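Local coordinates for N-acetyltransferase domain-containing protein (Xanthomonas campestris pv. campestris, PDB 2OZH) that probably acts as an acyltransferase of the GNAT family, most likely transferring an acetyl group, at residues V62-D65 and F69-L72. Sequence-based numbering, arbitrary orientation.
Sequences VISD and FAYL
Ile63 and Tyr71 form the hydrogen-bonded pair of two strands that run antiparallel, their local axes 161° apart: Ile63 N reaches Tyr71 O at 2.9 Å, in the carbonyl plane, and Tyr71 N returns to Ile63 O at 2.8 Å. Val62-Leu72 and Ser64-Ala70 flank it as non-hydrogen-bonded pairs. Near the turn, side chains supplement the backbone ladder. The hydroxyl of Ser64 lies anti to its own nitrogen, from where OG donates to Phe69 O at 2.7 Å, 28° off the carbonyl plane; the same carbonyl takes a weak bond from Asp65 N. The carboxylate of Asp65 folds back over its backbone (chi1 66°), and Phe69 N meets OD1 on its syn side at 3.1 Å, well out of the carboxylate plane. OD1 also accepts from Ala67 N and OD2 bonds Thr68 OG1, so this one side chain ties up the turn of the hairpin. On one face Val62 touches Ala70 CB through CG1, and Leu72 CD1 through CG2 at 3.9 Å; on the other, Ile63 CD1 lies at the edge of the Tyr71 ring. Across the dimer interface Phe69 and Tyr71 stack on Tyr71 and Phe69 of the second subunit, whose Arg61 forms a salt bridge with Asp65. The hairpin lies inside the GNAT sheet, between strands 46-52 and 105-109, and helix 86-96 covers the Val62-Leu72 face.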
ATOM      1  N   VAL A  62      -5.254  -7.212  -1.663  1.00 10.70           N
ATOM      2  CA  VAL A  62      -4.495  -6.510  -0.642  1.00 11.05           C
ATOM      3  C   VAL A  62      -3.072  -6.234  -1.136  1.00 10.95           C
ATOM      4  O   VAL A  62      -2.387  -7.133  -1.608  1.00 11.84           O
ATOM      5  CB  VAL A  62      -4.481  -7.313   0.673  1.00 10.97           C
ATOM      6  CG1 VAL A  62      -3.613  -6.620   1.735  1.00 12.73           C
ATOM      7  CG2 VAL A  62      -5.885  -7.527   1.187  1.00 12.39           C
ATOM      8  N   ILE A  63      -2.612  -4.993  -1.005  1.00 10.44           N
ATOM      9  CA  ILE A  63      -1.236  -4.625  -1.282  1.00 10.14           C
ATOM     10  C   ILE A  63      -0.607  -4.380   0.102  1.00 10.30           C
ATOM     11  O   ILE A  63      -1.100  -3.552   0.855  1.00 11.09           O
ATOM     12  CB  ILE A  63      -1.154  -3.362  -2.127  1.00 10.14           C
ATOM     13  CG1 ILE A  63      -1.918  -3.566  -3.440  1.00 11.11           C
ATOM     14  CG2 ILE A  63       0.293  -3.014  -2.407  1.00 12.76           C
ATOM     15  CD1 ILE A  63      -2.057  -2.296  -4.255  1.00 13.73           C
ATOM     16  N   SER A  64       0.484  -5.065   0.407  1.00 10.59           N
ATOM     17  CA  SER A  64       1.044  -5.001   1.757  1.00 10.11           C
ATOM     18  C   SER A  64       2.501  -5.353   1.769  1.00 10.28           C
ATOM     19  O   SER A  64       2.984  -6.063   0.887  1.00 11.15           O
ATOM     20  CB  SER A  64       0.291  -5.990   2.633  1.00 10.89           C
ATOM     21  OG  SER A  64       0.711  -5.966   4.004  1.00 10.37           O
ATOM     22  N   ASP A  65       3.206  -4.887   2.807  1.00 10.21           N
ATOM     23  CA  ASP A  65       4.542  -5.369   3.122  1.00  9.96           C
ATOM     24  C   ASP A  65       4.530  -6.562   4.075  1.00  9.94           C
ATOM     25  O   ASP A  65       5.591  -7.029   4.464  1.00 10.64           O
ATOM     26  CB  ASP A  65       5.422  -4.251   3.651  1.00  9.77           C
ATOM     27  CG  ASP A  65       4.979  -3.716   4.971  1.00 10.10           C
ATOM     28  OD1 ASP A  65       3.916  -4.140   5.480  1.00 10.02           O
ATOM     29  OD2 ASP A  65       5.734  -2.873   5.519  1.00 11.32           O
ATOM     30  N   PHE A  69       1.949  -2.344   6.968  1.00 10.47           N
ATOM     31  CA  PHE A  69       0.955  -1.606   6.209  1.00 10.09           C
ATOM     32  C   PHE A  69       0.257  -2.516   5.231  1.00 11.27           C
ATOM     33  O   PHE A  69       0.887  -3.380   4.619  1.00 10.95           O
ATOM     34  CB  PHE A  69       1.626  -0.489   5.397  1.00 10.88           C
ATOM     35  CG  PHE A  69       0.670   0.233   4.482  1.00 11.33           C
ATOM     36  CD1 PHE A  69      -0.097   1.299   4.923  1.00 12.71           C
ATOM     37  CD2 PHE A  69       0.536  -0.165   3.148  1.00 12.10           C
ATOM     38  CE1 PHE A  69      -0.987   1.916   4.058  1.00 14.09           C
ATOM     39  CE2 PHE A  69      -0.343   0.461   2.309  1.00 11.31           C
ATOM     40  CZ  PHE A  69      -1.099   1.509   2.763  1.00 11.75           C
ATOM     41  N   ALA A  70      -1.051  -2.317   5.074  1.00 10.07           N
ATOM     42  CA  ALA A  70      -1.801  -2.948   3.983  1.00  9.71           C
ATOM     43  C   ALA A  70      -2.846  -1.986   3.453  1.00 11.08           C
ATOM     44  O   ALA A  70      -3.358  -1.148   4.189  1.00 10.74           O
ATOM     45  CB  ALA A  70      -2.482  -4.229   4.435  1.00 10.32           C
ATOM     46  N   TYR A  71      -3.190  -2.190   2.178  1.00 10.56           N
ATOM     47  CA  TYR A  71      -4.227  -1.442   1.487  1.00  9.78           C
ATOM     48  C   TYR A  71      -5.164  -2.445   0.828  1.00 10.49           C
ATOM     49  O   TYR A  71      -4.699  -3.339   0.133  1.00 11.95           O
ATOM     50  CB  TYR A  71      -3.600  -0.508   0.421  1.00 12.15           C
ATOM     51  CG  TYR A  71      -4.597   0.156  -0.494  1.00 14.39           C
ATOM     52  CD1 TYR A  71      -5.389   1.204  -0.069  1.00 22.20           C
ATOM     53  CD2 TYR A  71      -4.745  -0.298  -1.759  1.00 17.02           C
ATOM     54  CE1 TYR A  71      -6.331   1.780  -0.953  1.00 19.98           C
ATOM     55  CE2 TYR A  71      -5.681   0.254  -2.635  1.00 22.88           C
ATOM     56  CZ  TYR A  71      -6.439   1.281  -2.215  1.00 18.78           C
ATOM     57  OH  TYR A  71      -7.388   1.803  -3.122  1.00 25.68           O
ATOM     58  N   LEU A  72      -6.461  -2.290   1.044  1.00 10.10           N
ATOM     59  CA  LEU A  72      -7.499  -3.139   0.473  1.00 11.00           C
ATOM     60  C   LEU A  72      -8.147  -2.431  -0.685  1.00 12.34           C
ATOM     61  O   LEU A  72      -8.536  -1.292  -0.590  1.00 12.89           O
ATOM     62  CB  LEU A  72      -8.549  -3.406   1.549  1.00 12.28           C
ATOM     63  CG  LEU A  72      -9.760  -4.253   1.162  1.00 13.36           C
ATOM     64  CD1 LEU A  72      -9.333  -5.703   0.886  1.00 14.41           C
ATOM     65  CD2 LEU A  72     -10.859  -4.173   2.230  1.00 15.51           C
TER